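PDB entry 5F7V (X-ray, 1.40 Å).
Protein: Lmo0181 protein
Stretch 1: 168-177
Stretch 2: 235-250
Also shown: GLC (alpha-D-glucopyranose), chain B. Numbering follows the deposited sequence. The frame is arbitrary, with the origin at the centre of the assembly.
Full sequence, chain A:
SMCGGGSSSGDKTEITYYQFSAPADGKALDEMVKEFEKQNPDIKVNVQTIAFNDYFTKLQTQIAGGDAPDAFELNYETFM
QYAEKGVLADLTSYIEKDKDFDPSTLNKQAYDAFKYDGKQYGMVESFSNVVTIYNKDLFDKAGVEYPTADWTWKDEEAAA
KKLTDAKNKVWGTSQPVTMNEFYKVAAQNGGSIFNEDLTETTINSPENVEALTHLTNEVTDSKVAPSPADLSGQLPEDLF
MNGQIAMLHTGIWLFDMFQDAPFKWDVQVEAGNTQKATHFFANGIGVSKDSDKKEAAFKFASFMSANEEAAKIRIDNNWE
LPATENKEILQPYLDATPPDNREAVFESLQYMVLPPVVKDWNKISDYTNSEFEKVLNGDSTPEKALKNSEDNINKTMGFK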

# COMPACT_ATOMS: atom_id res chain seq x y z
N ASN A 168 -0.76 -11.79 -29.26
CA ASN A 168 -0.31 -10.42 -29.20
C ASN A 168 0.22 -10.00 -27.84
O ASN A 168 0.50 -8.82 -27.60
N LYS A 169 0.41 -10.98 -26.96
CA LYS A 169 0.99 -10.73 -25.64
C LYS A 169 0.15 -9.77 -24.82
O LYS A 169 0.70 -8.89 -24.12
N VAL A 170 -1.17 -9.92 -24.93
CA VAL A 170 -2.10 -9.11 -24.13
C VAL A 170 -2.80 -10.03 -23.14
O VAL A 170 -3.34 -11.07 -23.53
N TRP A 171 -2.75 -9.63 -21.88
CA TRP A 171 -3.46 -10.35 -20.82
C TRP A 171 -4.63 -9.53 -20.33
O TRP A 171 -4.59 -8.31 -20.26
N GLY A 172 -5.69 -10.23 -19.95
CA GLY A 172 -6.88 -9.57 -19.43
C GLY A 172 -6.74 -8.97 -18.05
O GLY A 172 -7.40 -7.96 -17.78
N THR A 173 -5.89 -9.54 -17.20
CA THR A 173 -5.79 -9.03 -15.83
C THR A 173 -4.43 -9.28 -15.24
O THR A 173 -3.66 -10.10 -15.72
N SER A 174 -4.15 -8.57 -14.16
CA SER A 174 -2.94 -8.83 -13.38
C SER A 174 -3.23 -8.36 -11.96
O SER A 174 -3.75 -7.26 -11.73
N GLN A 175 -2.84 -9.19 -11.02
CA GLN A 175 -3.08 -8.93 -9.59
C GLN A 175 -1.99 -9.66 -8.82
O GLN A 175 -1.62 -10.80 -9.15
N PRO A 176 -1.44 -9.02 -7.79
CA PRO A 176 -0.40 -9.72 -7.02
C PRO A 176 -0.95 -10.96 -6.30
O PRO A 176 -2.07 -10.99 -5.84
N VAL A 177 -0.13 -11.99 -6.24
CA VAL A 177 -0.43 -13.19 -5.46
C VAL A 177 0.58 -13.23 -4.32
O VAL A 177 1.58 -13.93 -4.38
N LEU A 235 7.93 -5.32 -14.01
CA LEU A 235 6.83 -5.22 -13.06
C LEU A 235 5.54 -5.12 -13.83
O LEU A 235 5.51 -4.69 -14.98
N PRO A 236 4.41 -5.53 -13.22
CA PRO A 236 3.16 -5.46 -13.94
C PRO A 236 2.79 -4.09 -14.48
O PRO A 236 2.24 -3.96 -15.57
N GLU A 237 3.09 -3.03 -13.73
CA GLU A 237 2.79 -1.69 -14.22
C GLU A 237 3.56 -1.36 -15.51
O GLU A 237 3.09 -0.58 -16.34
N ASP A 238 4.71 -2.00 -15.74
CA ASP A 238 5.45 -1.79 -16.99
C ASP A 238 4.71 -2.43 -18.16
O ASP A 238 4.54 -1.85 -19.23
N LEU A 239 4.22 -3.65 -17.94
CA LEU A 239 3.38 -4.29 -18.98
C LEU A 239 2.11 -3.50 -19.25
O LEU A 239 1.62 -3.31 -20.36
N PHE A 240 1.52 -2.98 -18.17
CA PHE A 240 0.33 -2.11 -18.33
C PHE A 240 0.62 -0.87 -19.17
O PHE A 240 -0.14 -0.55 -20.11
N MET A 241 1.73 -0.18 -18.88
CA MET A 241 2.16 0.94 -19.72
C MET A 241 2.44 0.55 -21.16
O MET A 241 2.24 1.39 -22.02
N ASN A 242 2.87 -0.69 -21.39
CA ASN A 242 3.15 -1.22 -22.73
C ASN A 242 1.89 -1.75 -23.41
O ASN A 242 2.06 -2.35 -24.49
N GLY A 243 0.70 -1.45 -22.89
CA GLY A 243 -0.53 -1.88 -23.55
C GLY A 243 -0.86 -3.34 -23.44
O GLY A 243 -1.65 -3.85 -24.26
N GLN A 244 -0.24 -4.07 -22.52
CA GLN A 244 -0.34 -5.53 -22.50
C GLN A 244 -1.28 -6.06 -21.40
O GLN A 244 -1.36 -7.29 -21.26
N ILE A 245 -1.92 -5.22 -20.58
CA ILE A 245 -2.78 -5.67 -19.48
C ILE A 245 -4.08 -4.86 -19.50
O ILE A 245 -4.06 -3.64 -19.37
N ALA A 246 -5.22 -5.53 -19.63
CA ALA A 246 -6.48 -4.80 -19.65
C ALA A 246 -6.93 -4.30 -18.29
O ALA A 246 -7.48 -3.21 -18.21
N MET A 247 -6.68 -5.07 -17.23
CA MET A 247 -7.12 -4.73 -15.85
C MET A 247 -5.93 -4.98 -14.92
O MET A 247 -5.38 -6.07 -14.90
N LEU A 248 -5.55 -3.96 -14.15
CA LEU A 248 -4.42 -4.06 -13.24
C LEU A 248 -4.90 -3.71 -11.83
O LEU A 248 -5.39 -2.59 -11.62
N HIS A 249 -4.71 -4.62 -10.88
CA HIS A 249 -5.09 -4.34 -9.48
C HIS A 249 -3.88 -3.75 -8.77
O HIS A 249 -2.91 -4.45 -8.47
N THR A 250 -3.93 -2.45 -8.54
CA THR A 250 -2.76 -1.77 -7.97
C THR A 250 -3.19 -0.50 -7.29
O THR A 250 -4.36 -0.11 -7.30

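The contact is a parallel pairing of two short extended segments, held by backbone hydrogen bonds and flanked by side chains from a helix, a glutamine and a histidine, with a bound glucose at one end. The backbone pairing sets the register. Trp-171 N donates to Gln-244 O at 2.8 Å, and Ala-246 N returns a bond to Trp-171 O at 2.9 Å; farther along, His-249 N donates to Ser-174 O at 2.9 Å, while the bond from Ser-174 N to Met-247 O, also 2.9 Å, is bent and weak. Between these pairs both chains turn a corner, at Gly-172 and Ala-246. The small Ala-246 suits this close passage, its CB lying 3.4 Å from Gly-172 O.

Trp-171, Ser-174, Ile-245 and Leu-248 share one face of the sheet. Trp-171, in the m rotamer with chi2 near -85°, brings the end of its side chain nearer to the second stretch, where CZ3 lies 3.8 Å from CD2 of Leu-239. This leucine (m, p) points toward the first stretch, and its branched end gives the broad ring an apolar neighbour. Ser-174, a t rotamer, is small enough to fit among larger groups: its CB is 3.8 Å from Ile-245 CD1 and 3.9 Å from Leu-248 CD1, and its OG is 3.6 Å from Pro-236 CB. Ile-245 is m, t and Leu-248 is t, p.

Gln-244 supplies the main polar side-chain link. Its m, t conformation extends the amide so that NE2 donates to Lys-169 O at 2.9 Å with nearly straight geometry, while OE1 accepts from Asn-242 ND2 at 2.8 Å. An amide suits this place because it can donate and accept at once. NE2 also sits at the edge of the Trp-171 ring, 3.6 Å from CZ3, and donates to a water at 3.0 Å. Lys-169, m at all four chi angles, curls its chain so that NZ donates to the same water at 2.7 Å, and the water thereby bridges the two side chains.

On the other face are Thr-173 (t) and Met-247 (m, t, m), with Thr-173 OG1 3.9 Å from Met-247 CB. His-249, an m rotamer, points toward the first stretch. One face of its imidazole is covered by the Gln-175 side chain, CD to His-249 CG being 3.7 Å, and Thr-173 OG1 lies at its edge, 3.8 Å from CD2. A flat ring can thus pack by face and edge together, while its two nitrogens are hydrogen-bonded elsewhere in the structure.

Within these stretches, the hydrogen bonds to the glucose come from Glu-237 in the helix. Glu-237, with chi1 p, accepts from GLC O3 through OE1 at 2.7 Å and from GLC O4 through OE2 at 2.9 Å, so one carboxylate spans two neighbouring hydroxyls. Both stretches also offer it a proline: Pro-176 CG is 3.5 Å from GLC O2, and Pro-236 CD is 3.5 Å from GLC O3.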

# COMPACT_ATOMS: atom_id res chain seq x y z
CB ASN A 168 -1.46 -9.51 -29.64
CG ASN A 168 -1.65 -9.51 -31.12
OD1 ASN A 168 -0.69 -9.50 -31.87
ND2 ASN A 168 -2.89 -9.57 -31.56
CB LYS A 169 2.46 -10.29 -25.72
CG LYS A 169 3.34 -11.10 -26.65
CD LYS A 169 3.37 -12.59 -26.31
CE LYS A 169 3.70 -12.93 -24.87
NZ LYS A 169 5.08 -12.57 -24.48
CB VAL A 170 -3.11 -8.35 -25.01
CG1 VAL A 170 -4.17 -7.66 -24.16
CG2 VAL A 170 -2.42 -7.37 -25.92
CB TRP A 171 -2.48 -10.66 -19.66
CG TRP A 171 -1.47 -11.72 -19.94
CD1 TRP A 171 -1.59 -13.09 -19.82
CD2 TRP A 171 -0.15 -11.49 -20.43
NE1 TRP A 171 -0.43 -13.70 -20.18
CE2 TRP A 171 0.46 -12.74 -20.59
CE3 TRP A 171 0.58 -10.33 -20.74
CZ2 TRP A 171 1.76 -12.87 -21.05
CZ3 TRP A 171 1.87 -10.48 -21.20
CH2 TRP A 171 2.44 -11.72 -21.33
CB THR A 173 -6.91 -9.62 -15.01
OG1 THR A 173 -7.05 -8.88 -13.78
CG2 THR A 173 -6.74 -11.10 -14.67
CB SER A 174 -1.75 -8.04 -13.92
OG SER A 174 -0.60 -8.38 -13.14
CB GLN A 175 -4.44 -9.49 -9.21
CG GLN A 175 -4.80 -9.28 -7.75
CD GLN A 175 -6.28 -9.36 -7.44
OE1 GLN A 175 -6.71 -8.92 -6.36
NE2 GLN A 175 -7.02 -9.93 -8.34
CB PRO A 176 0.06 -8.66 -6.02
CG PRO A 176 -0.29 -7.35 -6.67
CD PRO A 176 -1.58 -7.61 -7.35
CB VAL A 177 -0.46 -14.48 -6.29
CG1 VAL A 177 -1.04 -15.60 -5.45
CG2 VAL A 177 -1.32 -14.24 -7.52
CB LEU A 235 7.04 -3.99 -12.17
CG LEU A 235 8.23 -4.10 -11.22
CD1 LEU A 235 8.44 -2.74 -10.54
CD2 LEU A 235 8.12 -5.21 -10.19
CB PRO A 236 2.13 -6.00 -12.95
CG PRO A 236 2.89 -6.61 -11.86
CD PRO A 236 4.30 -6.14 -11.88
CB GLU A 237 3.06 -0.65 -13.14
CG GLU A 237 4.44 -0.67 -12.57
CD GLU A 237 4.57 -1.56 -11.32
OE1 GLU A 237 3.85 -2.57 -11.06
OE2 GLU A 237 5.48 -1.17 -10.52
CB ASP A 238 6.86 -2.37 -16.94
CG ASP A 238 7.67 -1.95 -15.73
OD1 ASP A 238 7.50 -0.79 -15.32
OD2 ASP A 238 8.49 -2.74 -15.23
CB LEU A 239 3.06 -5.73 -18.63
CG LEU A 239 4.14 -6.77 -18.97
CD1 LEU A 239 5.47 -6.54 -18.26
CD2 LEU A 239 3.61 -8.19 -18.77
CB PHE A 240 -0.24 -1.74 -16.95
CG PHE A 240 -1.52 -0.93 -17.01
CD1 PHE A 240 -2.72 -1.57 -17.27
CD2 PHE A 240 -1.52 0.46 -16.86
CE1 PHE A 240 -3.90 -0.86 -17.33
CE2 PHE A 240 -2.73 1.16 -16.92
CZ PHE A 240 -3.90 0.49 -17.15
CB MET A 241 3.40 1.58 -19.10
CG MET A 241 3.01 2.41 -17.88
SD MET A 241 2.12 3.94 -18.29
CE MET A 241 3.32 5.12 -18.91
CB ASN A 242 4.25 -2.31 -22.61
CG ASN A 242 5.04 -2.52 -23.91
OD1 ASN A 242 5.41 -1.56 -24.56
ND2 ASN A 242 5.35 -3.78 -24.25
CB GLN A 244 1.03 -6.16 -22.30
CG GLN A 244 1.98 -5.94 -23.46
CD GLN A 244 3.30 -6.61 -23.18
OE1 GLN A 244 4.28 -5.94 -22.80
NE2 GLN A 244 3.31 -7.91 -23.30
CB ILE A 245 -2.04 -5.56 -18.14
CG1 ILE A 245 -0.80 -6.46 -18.07
CG2 ILE A 245 -3.00 -5.84 -16.99
CD1 ILE A 245 0.07 -6.34 -16.84
CB ALA A 246 -7.57 -5.65 -20.28
CB MET A 247 -8.30 -5.57 -15.37
CG MET A 247 -9.60 -5.26 -16.07
SD MET A 247 -10.94 -6.33 -15.57
CE MET A 247 -10.64 -7.83 -16.53
CB LEU A 248 -3.32 -3.12 -13.68
CG LEU A 248 -2.09 -3.06 -12.79
CD1 LEU A 248 -1.35 -4.38 -12.79
CD2 LEU A 248 -1.19 -1.95 -13.29
CB HIS A 249 -5.53 -5.65 -8.80
CG HIS A 249 -6.77 -6.20 -9.39
ND1 HIS A 249 -7.97 -6.15 -8.75
CD2 HIS A 249 -7.00 -6.80 -10.58
CE1 HIS A 249 -8.90 -6.71 -9.50
NE2 HIS A 249 -8.34 -7.10 -10.63
CB THR A 250 -1.68 -1.55 -9.05
OG1 THR A 250 -0.45 -1.27 -8.40
CG2 THR A 250 -2.07 -0.45 -10.00
C1 GLC B . 2.17 -2.67 -6.23
C2 GLC B . 2.50 -3.47 -7.48
C3 GLC B . 3.98 -3.55 -7.75
C4 GLC B . 4.64 -2.18 -7.66
C5 GLC B . 4.29 -1.51 -6.35
C6 GLC B . 4.79 -0.07 -6.42
O2 GLC B . 1.91 -4.77 -7.43
O3 GLC B . 4.32 -4.22 -8.95
O4 GLC B . 6.04 -2.28 -7.85
O5 GLC B . 2.88 -1.41 -6.22
O6 GLC B . 4.53 0.67 -5.23
O HOH W 1 5.12 -10.25 -23.17